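Local structure of diaminopropionate ammonia-lyase (Escherichia coli, 4D9I) at residues S2-K14 and A349-L363. The protein breaks down both the L- and D-isomers of 2,3-diaminopropionate to pyruvate and ammonia, using pyridoxal 5'-phosphate as cofactor in a homodimer. Residues are numbered along the deposited sequence; the frame is centred on the assembly and turned at random.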
ATOM      1  N   SER B   2       3.124  -5.591  14.909  1.00 29.28           N
ATOM      2  CA  SER B   2       3.468  -5.609  16.359  1.00 30.58           C
ATOM      3  C   SER B   2       2.247  -5.298  17.220  1.00 30.05           C
ATOM      4  O   SER B   2       1.173  -4.989  16.698  1.00 28.69           O
ATOM      5  CB  SER B   2       4.555  -4.587  16.644  1.00 32.16           C
ATOM      6  OG  SER B   2       4.060  -3.288  16.417  1.00 32.22           O
ATOM      7  N   VAL B   3       2.424  -5.397  18.535  1.00 30.82           N
ATOM      8  CA  VAL B   3       1.437  -4.931  19.485  1.00 30.96           C
ATOM      9  C   VAL B   3       1.737  -3.452  19.777  1.00 31.73           C
ATOM     10  O   VAL B   3       2.874  -3.086  20.084  1.00 33.27           O
ATOM     11  CB  VAL B   3       1.431  -5.799  20.767  1.00 32.14           C
ATOM     12  CG1 VAL B   3       0.475  -5.225  21.803  1.00 32.71           C
ATOM     13  CG2 VAL B   3       1.027  -7.235  20.428  1.00 31.60           C
ATOM     14  N   PHE B   4       0.729  -2.599  19.619  1.00 30.80           N
ATOM     15  CA  PHE B   4       0.891  -1.172  19.906  1.00 31.42           C
ATOM     16  C   PHE B   4      -0.406  -0.572  20.444  1.00 31.28           C
ATOM     17  O   PHE B   4      -1.487  -1.090  20.165  1.00 29.78           O
ATOM     18  CB  PHE B   4       1.376  -0.413  18.662  1.00 30.72           C
ATOM     19  CG  PHE B   4       0.476  -0.555  17.444  1.00 28.81           C
ATOM     20  CD1 PHE B   4      -0.569   0.347  17.218  1.00 28.02           C
ATOM     21  CD2 PHE B   4       0.707  -1.547  16.499  1.00 27.71           C
ATOM     22  CE1 PHE B   4      -1.381   0.241  16.089  1.00 26.44           C
ATOM     23  CE2 PHE B   4      -0.095  -1.655  15.363  1.00 26.11           C
ATOM     24  CZ  PHE B   4      -1.147  -0.761  15.162  1.00 25.49           C
ATOM     25  N   SER B   5      -0.281   0.521  21.204  1.00 32.70           N
ATOM     26  CA  SER B   5      -1.427   1.149  21.839  1.00 33.07           C
ATOM     27  C   SER B   5      -1.661   2.550  21.299  1.00 32.93           C
ATOM     28  O   SER B   5      -0.978   3.494  21.678  1.00 34.54           O
ATOM     29  CB  SER B   5      -1.252   1.194  23.358  1.00 35.47           C
ATOM     30  OG  SER B   5      -1.156  -0.111  23.897  1.00 35.79           O
ATOM     31  N   LEU B   6      -2.632   2.675  20.409  1.00 31.28           N
ATOM     32  CA  LEU B   6      -3.069   3.984  19.935  1.00 31.40           C
ATOM     33  C   LEU B   6      -4.277   4.380  20.746  1.00 32.28           C
ATOM     34  O   LEU B   6      -5.136   3.543  21.055  1.00 31.45           O
ATOM     35  CB  LEU B   6      -3.384   3.977  18.437  1.00 29.10           C
ATOM     36  CG  LEU B   6      -2.184   3.634  17.529  1.00 28.68           C
ATOM     37  CD1 LEU B   6      -2.607   3.675  16.072  1.00 26.92           C
ATOM     38  CD2 LEU B   6      -1.010   4.582  17.758  1.00 30.34           C
ATOM     39  N   LYS B   7      -4.323   5.657  21.104  1.00 34.24           N
ATOM     40  CA  LYS B   7      -5.407   6.176  21.909  1.00 35.93           C
ATOM     41  C   LYS B   7      -6.737   5.930  21.188  1.00 34.59           C
ATOM     42  O   LYS B   7      -6.966   6.459  20.103  1.00 33.31           O
ATOM     43  CB  LYS B   7      -5.181   7.664  22.181  1.00 37.80           C
ATOM     44  CG  LYS B   7      -6.300   8.327  22.960  1.00 39.27           C
ATOM     45  CD  LYS B   7      -6.272   9.832  22.752  1.00 40.39           C
ATOM     46  CE  LYS B   7      -7.404  10.482  23.521  1.00 42.19           C
ATOM     47  NZ  LYS B   7      -7.211  11.950  23.733  1.00 43.95           N
ATOM     48  N   ILE B   8      -7.581   5.071  21.765  1.00 35.71           N
ATOM     49  CA  ILE B   8      -8.964   4.907  21.289  1.00 35.62           C
ATOM     50  C   ILE B   8      -9.915   4.971  22.478  1.00 37.42           C
ATOM     51  O   ILE B   8     -10.166   3.951  23.135  1.00 39.39           O
ATOM     52  CB  ILE B   8      -9.229   3.549  20.601  1.00 35.04           C
ATOM     53  CG1 ILE B   8      -8.227   3.244  19.493  1.00 33.87           C
ATOM     54  CG2 ILE B   8     -10.647   3.518  20.029  1.00 34.55           C
ATOM     55  CD1 ILE B   8      -8.088   1.751  19.265  1.00 33.66           C
ATOM     56  N   ASP B   9     -10.438   6.152  22.767  1.00 37.51           N
ATOM     57  CA  ASP B   9     -11.387   6.292  23.859  1.00 38.92           C
ATOM     58  C   ASP B   9     -12.788   6.051  23.327  1.00 37.33           C
ATOM     59  O   ASP B   9     -13.194   6.680  22.343  1.00 35.31           O
ATOM     60  CB  ASP B   9     -11.280   7.683  24.491  1.00 41.03           C
ATOM     61  CG  ASP B   9      -9.972   7.880  25.255  1.00 43.20           C
ATOM     62  OD1 ASP B   9      -9.415   6.897  25.761  1.00 43.12           O
ATOM     63  OD2 ASP B   9      -9.506   9.031  25.361  1.00 45.04           O
ATOM     64  N   ILE B  10     -13.497   5.120  23.966  1.00 37.46           N
ATOM     65  CA  ILE B  10     -14.866   4.762  23.593  1.00 36.66           C
ATOM     66  C   ILE B  10     -15.811   5.179  24.692  1.00 39.02           C
ATOM     67  O   ILE B  10     -15.624   4.786  25.854  1.00 41.01           O
ATOM     68  CB  ILE B  10     -15.039   3.239  23.383  1.00 35.82           C
ATOM     69  CG1 ILE B  10     -14.055   2.713  22.339  1.00 33.48           C
ATOM     70  CG2 ILE B  10     -16.479   2.925  22.984  1.00 35.53           C
ATOM     71  CD1 ILE B  10     -13.685   1.250  22.521  1.00 33.69           C
ATOM     72  N   ALA B  11     -16.821   5.974  24.336  1.00 38.77           N
ATOM     73  CA  ALA B  11     -17.854   6.362  25.285  1.00 40.84           C
ATOM     74  C   ALA B  11     -19.208   5.909  24.766  1.00 40.37           C
ATOM     75  O   ALA B  11     -19.595   6.254  23.642  1.00 38.27           O
ATOM     76  CB  ALA B  11     -17.841   7.865  25.514  1.00 41.90           C
ATOM     77  N   ASP B  12     -19.892   5.106  25.582  1.00 42.03           N
ATOM     78  CA  ASP B  12     -21.296   4.740  25.350  1.00 42.96           C
ATOM     79  C   ASP B  12     -22.168   5.979  25.363  1.00 43.64           C
ATOM     80  O   ASP B  12     -22.031   6.806  26.258  1.00 45.74           O
ATOM     81  CB  ASP B  12     -21.809   3.825  26.463  1.00 45.66           C
ATOM     82  CG  ASP B  12     -21.198   2.458  26.422  1.00 45.14           C
ATOM     83  OD1 ASP B  12     -20.895   1.937  25.334  1.00 43.07           O
ATOM     84  OD2 ASP B  12     -21.012   1.891  27.503  1.00 47.61           O
ATOM     85  N   ASN B  13     -23.071   6.097  24.394  1.00 42.52           N
ATOM     86  CA  ASN B  13     -23.999   7.240  24.342  1.00 43.35           C
ATOM     87  C   ASN B  13     -25.084   7.104  25.404  1.00 46.48           C
ATOM     88  O   ASN B  13     -26.068   6.397  25.209  1.00 47.05           O
ATOM     89  CB  ASN B  13     -24.602   7.401  22.933  1.00 41.25           C
ATOM     90  CG  ASN B  13     -25.615   8.555  22.828  1.00 42.50           C
ATOM     91  OD1 ASN B  13     -26.370   8.627  21.847  1.00 41.78           O
ATOM     92  ND2 ASN B  13     -25.614   9.465  23.801  1.00 43.89           N
ATOM     93  N   LYS B  14     -24.895   7.793  26.527  1.00 48.88           N
ATOM     94  CA  LYS B  14     -25.843   7.734  27.645  1.00 52.54           C
ATOM     95  C   LYS B  14     -27.147   8.483  27.320  1.00 53.85           C
ATOM     96  O   LYS B  14     -28.100   8.462  28.085  1.00 56.57           O
ATOM     97  CB  LYS B  14     -25.190   8.285  28.912  1.00 55.02           C
ATOM     98  N   ALA B 349      -6.535  -0.376  14.632  1.00 20.21           N
ATOM     99  CA  ALA B 349      -5.928  -0.024  15.918  1.00 22.13           C
ATOM    100  C   ALA B 349      -6.387  -0.976  17.017  1.00 23.23           C
ATOM    101  O   ALA B 349      -5.621  -1.317  17.922  1.00 25.10           O
ATOM    102  CB  ALA B 349      -6.266   1.416  16.300  1.00 22.89           C
ATOM    103  N   VAL B 350      -7.656  -1.360  16.952  1.00 22.82           N
ATOM    104  CA  VAL B 350      -8.233  -2.308  17.906  1.00 23.94           C
ATOM    105  C   VAL B 350      -7.532  -3.657  17.731  1.00 24.07           C
ATOM    106  O   VAL B 350      -7.132  -4.287  18.704  1.00 25.48           O
ATOM    107  CB  VAL B 350      -9.751  -2.472  17.677  1.00 23.29           C
ATOM    108  CG1 VAL B 350     -10.271  -3.751  18.342  1.00 24.32           C
ATOM    109  CG2 VAL B 350     -10.520  -1.237  18.170  1.00 23.70           C
ATOM    110  N   HIS B 351      -7.391  -4.083  16.479  1.00 22.74           N
ATOM    111  CA  HIS B 351      -6.816  -5.385  16.193  1.00 23.03           C
ATOM    112  C   HIS B 351      -5.446  -5.557  16.809  1.00 24.08           C
ATOM    113  O   HIS B 351      -5.164  -6.578  17.403  1.00 24.81           O
ATOM    114  CB  HIS B 351      -6.748  -5.635  14.695  1.00 21.66           C
ATOM    115  CG  HIS B 351      -6.001  -6.891  14.346  1.00 22.21           C
ATOM    116  ND1 HIS B 351      -6.486  -8.116  14.620  1.00 23.04           N
ATOM    117  CD2 HIS B 351      -4.757  -7.080  13.753  1.00 22.32           C
ATOM    118  CE1 HIS B 351      -5.583  -9.052  14.241  1.00 23.83           C
ATOM    119  NE2 HIS B 351      -4.533  -8.420  13.698  1.00 23.10           N
ATOM    120  N   TYR B 352      -4.596  -4.541  16.690  1.00 24.14           N
ATOM    121  CA  TYR B 352      -3.222  -4.657  17.167  1.00 25.60           C
ATOM    122  C   TYR B 352      -2.995  -4.249  18.628  1.00 27.46           C
ATOM    123  O   TYR B 352      -1.906  -4.452  19.167  1.00 28.92           O
ATOM    124  CB  TYR B 352      -2.297  -3.873  16.242  1.00 25.31           C
ATOM    125  CG  TYR B 352      -2.130  -4.499  14.871  1.00 24.38           C
ATOM    126  CD1 TYR B 352      -1.380  -5.674  14.715  1.00 25.10           C
ATOM    127  CD2 TYR B 352      -2.702  -3.919  13.728  1.00 23.02           C
ATOM    128  CE1 TYR B 352      -1.195  -6.252  13.471  1.00 24.30           C
ATOM    129  CE2 TYR B 352      -2.524  -4.502  12.458  1.00 22.30           C
ATOM    130  CZ  TYR B 352      -1.765  -5.667  12.347  1.00 23.02           C
ATOM    131  OH  TYR B 352      -1.559  -6.276  11.125  1.00 22.49           O
ATOM    132  N   HIS B 353      -4.024  -3.664  19.248  1.00 27.64           N
ATOM    133  CA  HIS B 353      -3.990  -3.210  20.643  1.00 29.71           C
ATOM    134  C   HIS B 353      -3.823  -4.368  21.612  1.00 31.46           C
ATOM    135  O   HIS B 353      -4.434  -5.420  21.420  1.00 30.77           O
ATOM    136  CB  HIS B 353      -5.291  -2.455  20.940  1.00 29.50           C
ATOM    137  CG  HIS B 353      -5.213  -1.506  22.112  1.00 31.69           C
ATOM    138  ND1 HIS B 353      -5.143  -1.934  23.393  1.00 34.00           N
ATOM    139  CD2 HIS B 353      -5.234  -0.111  22.165  1.00 32.10           C
ATOM    140  CE1 HIS B 353      -5.113  -0.870  24.219  1.00 35.79           C
ATOM    141  NE2 HIS B 353      -5.157   0.244  23.467  1.00 34.70           N
ATOM    142  N   PRO B 354      -3.017  -4.184  22.689  1.00 33.86           N
ATOM    143  CA  PRO B 354      -2.942  -5.232  23.713  1.00 36.09           C
ATOM    144  C   PRO B 354      -4.304  -5.550  24.358  1.00 36.74           C
ATOM    145  O   PRO B 354      -4.516  -6.682  24.795  1.00 37.96           O
ATOM    146  CB  PRO B 354      -1.956  -4.680  24.757  1.00 38.75           C
ATOM    147  CG  PRO B 354      -1.641  -3.283  24.368  1.00 38.40           C
ATOM    148  CD  PRO B 354      -2.118  -3.048  22.965  1.00 35.20           C
ATOM    149  N   GLN B 355      -5.224  -4.591  24.383  1.00 36.26           N
ATOM    150  CA  GLN B 355      -6.532  -4.832  24.988  1.00 37.27           C
ATOM    151  C   GLN B 355      -7.564  -5.159  23.924  1.00 35.19           C
ATOM    152  O   GLN B 355      -8.749  -4.880  24.092  1.00 35.03           O
ATOM    153  CB  GLN B 355      -6.968  -3.652  25.868  1.00 38.59           C
ATOM    154  CG  GLN B 355      -6.145  -3.536  27.157  1.00 41.71           C
ATOM    155  CD  GLN B 355      -6.414  -2.246  27.923  1.00 43.40           C
ATOM    156  OE1 GLN B 355      -6.800  -2.273  29.091  1.00 45.96           O
ATOM    157  NE2 GLN B 355      -6.209  -1.109  27.266  1.00 42.14           N
ATOM    158  N   ARG B 356      -7.097  -5.776  22.844  1.00 33.88           N
ATOM    159  CA  ARG B 356      -7.945  -6.130  21.708  1.00 32.63           C
ATOM    160  C   ARG B 356      -9.259  -6.785  22.151  1.00 33.57           C
ATOM    161  O   ARG B 356     -10.332  -6.379  21.690  1.00 32.81           O
ATOM    162  CB  ARG B 356      -7.172  -7.036  20.755  1.00 32.30           C
ATOM    163  CG  ARG B 356      -7.949  -7.575  19.570  1.00 31.46           C
ATOM    164  CD  ARG B 356      -7.242  -8.830  19.036  1.00 32.15           C
ATOM    165  NE  ARG B 356      -7.595  -9.077  17.635  1.00 31.17           N
ATOM    166  CZ  ARG B 356      -8.402 -10.047  17.217  1.00 31.38           C
ATOM    167  NH1 ARG B 356      -8.945 -10.889  18.087  1.00 33.05           N
ATOM    168  NH2 ARG B 356      -8.634 -10.195  15.916  1.00 29.87           N
ATOM    169  N   GLN B 357      -9.169  -7.747  23.070  1.00 35.62           N
ATOM    170  CA  GLN B 357     -10.320  -8.516  23.544  1.00 37.19           C
ATOM    171  C   GLN B 357     -11.416  -7.659  24.201  1.00 37.87           C
ATOM    172  O   GLN B 357     -12.562  -7.697  23.767  1.00 36.97           O
ATOM    173  CB  GLN B 357      -9.857  -9.634  24.481  1.00 40.36           C
ATOM    174  CG  GLN B 357     -10.971 -10.524  25.025  1.00 42.94           C
ATOM    175  CD  GLN B 357     -10.447 -11.651  25.899  1.00 46.02           C
ATOM    176  OE1 GLN B 357     -10.773 -11.740  27.088  1.00 49.88           O
ATOM    177  NE2 GLN B 357      -9.621 -12.516  25.320  1.00 45.97           N
ATOM    178  N   SER B 358     -11.064  -6.896  25.237  1.00 39.36           N
ATOM    179  CA  SER B 358     -12.006  -5.967  25.879  1.00 40.42           C
ATOM    180  C   SER B 358     -12.515  -4.864  24.933  1.00 38.44           C
ATOM    181  O   SER B 358     -13.695  -4.504  24.971  1.00 38.92           O
ATOM    182  CB  SER B 358     -11.390  -5.360  27.141  1.00 42.81           C
ATOM    183  OG  SER B 358     -10.142  -4.749  26.862  1.00 42.07           O
ATOM    184  N   LEU B 359     -11.635  -4.337  24.085  1.00 36.24           N
ATOM    185  CA  LEU B 359     -12.037  -3.329  23.098  1.00 34.38           C
ATOM    186  C   LEU B 359     -13.084  -3.865  22.120  1.00 32.74           C
ATOM    187  O   LEU B 359     -14.094  -3.204  21.856  1.00 31.71           O
ATOM    188  CB  LEU B 359     -10.825  -2.787  22.332  1.00 32.81           C
ATOM    189  CG  LEU B 359      -9.855  -1.910  23.136  1.00 34.22           C
ATOM    190  CD1 LEU B 359      -8.622  -1.617  22.302  1.00 32.98           C
ATOM    191  CD2 LEU B 359     -10.506  -0.612  23.602  1.00 35.20           C
ATOM    192  N   MET B 360     -12.842  -5.074  21.612  1.00 32.34           N
ATOM    193  CA  MET B 360     -13.815  -5.767  20.761  1.00 31.77           C
ATOM    194  C   MET B 360     -15.121  -5.998  21.497  1.00 33.40           C
ATOM    195  O   MET B 360     -16.191  -5.789  20.934  1.00 32.95           O
ATOM    196  CB  MET B 360     -13.252  -7.088  20.243  1.00 31.54           C
ATOM    197  CG  MET B 360     -12.221  -6.869  19.151  1.00 30.09           C
ATOM    198  SD  MET B 360     -11.588  -8.409  18.462  1.00 30.51           S
ATOM    199  CE  MET B 360     -12.806  -8.744  17.191  1.00 29.54           C
ATOM    200  N   GLU B 361     -15.022  -6.410  22.758  1.00 35.68           N
ATOM    201  CA  GLU B 361     -16.200  -6.597  23.600  1.00 37.85           C
ATOM    202  C   GLU B 361     -16.978  -5.303  23.791  1.00 37.80           C
ATOM    203  O   GLU B 361     -18.193  -5.300  23.670  1.00 38.66           O
ATOM    204  CB  GLU B 361     -15.810  -7.165  24.955  1.00 40.78           C
ATOM    205  CG  GLU B 361     -15.395  -8.618  24.895  1.00 41.91           C
ATOM    206  CD  GLU B 361     -15.054  -9.198  26.259  1.00 45.16           C
ATOM    207  OE1 GLU B 361     -15.601  -8.735  27.288  1.00 47.32           O
ATOM    208  OE2 GLU B 361     -14.235 -10.131  26.289  1.00 46.02           O
ATOM    209  N   LYS B 362     -16.266  -4.216  24.094  1.00 37.18           N
ATOM    210  CA  LYS B 362     -16.864  -2.892  24.255  1.00 37.10           C
ATOM    211  C   LYS B 362     -17.600  -2.505  22.981  1.00 35.03           C
ATOM    212  O   LYS B 362     -18.739  -2.040  23.035  1.00 35.76           O
ATOM    213  CB  LYS B 362     -15.793  -1.844  24.613  1.00 36.90           C
ATOM    214  CG  LYS B 362     -16.293  -0.418  24.830  1.00 37.21           C
ATOM    215  CD  LYS B 362     -17.170  -0.303  26.075  1.00 39.72           C
ATOM    216  CE  LYS B 362     -17.243   1.130  26.585  1.00 40.88           C
ATOM    217  NZ  LYS B 362     -18.257   1.274  27.671  1.00 43.58           N
ATOM    218  N   LEU B 363     -16.961  -2.729  21.838  1.00 32.76           N
ATOM    219  CA  LEU B 363     -17.528  -2.355  20.546  1.00 31.02           C
ATOM    220  C   LEU B 363     -18.504  -3.390  19.996  1.00 31.43           C
ATOM    221  O   LEU B 363     -19.105  -3.163  18.953  1.00 30.36           O
ATOM    222  CB  LEU B 363     -16.418  -2.050  19.513  1.00 28.79           C
ATOM    223  CG  LEU B 363     -15.443  -0.927  19.882  1.00 28.54           C
ATOM    224  CD1 LEU B 363     -14.173  -0.987  19.035  1.00 26.95           C
ATOM    225  CD2 LEU B 363     -16.089   0.459  19.824  1.00 28.67           C
TER
HETATM  226  O   HOH W   1      -3.709   0.256  19.107  1.00 21.80           O
HETATM  227  O   HOH W   2      -5.184   3.201  24.195  1.00 32.30           O
HETATM  228  O   HOH W   3     -18.890   4.085  28.402  1.00 38.95           O
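The His353 imidazole has Ser5 OG over one face, 4.0 Å above the ring plane and off toward the rim, and Leu359 CD1 over the opposite face. In-plane partners fix its rotation at the edge: Gln355 N donates to His353 ND1 (2.8 Å), while a water bridges His353 NE2 to Leu6 O. Were His353 an alanine, the backbone N-H of Gln355 would probably lose its in-plane acceptor, the water bridge to Leu6 would break and a gap would open between Ser5 and Leu359. The planes of the Phe4 and Tyr352 rings are tilted by only 24°, yet offset with little ring-on-ring contact; instead Phe4 CE2 presses on Tyr352 CB. That placement follows from Phe4 chi1 of 57°, which sets CG between the backbone N and the carbonyl carbon. One face of Tyr352 is covered by the imidazole of His351, whose CD2 sits over the ring centre.

Backbone contacts tie the same region together. Phe4 N donates to Tyr352 O (3.3 Å), and Phe4 O receives the CA-H of His353. A second water joins Phe4 O and Leu6 N to Ala349 O. Further along, Ile8 CD1 is wedged tightly against Ala349 CB (3.5 Å), and Ile10 CD1 meets the methyls Leu359 CD2 and Leu363 CD2. At the far end, Lys362 NZ forms a salt bridge with Asp12 OD2 (2.8 Å), approaching from above the carboxylate plane; Asp12 OD1 is hydrogen-bonded to Gln308 NE2.

Strand 8-12 pairs antiparallel with strand 308-312. The axis of helix 356-363 runs 10.2 Å from that of strand 8-12, at 33° to it. The arrangement exemplifies helix-on-sheet packing in an alpha/beta fold: the N-terminal edge strand of this fold type II enzyme's larger, mixed sheet lies against helix 356-363.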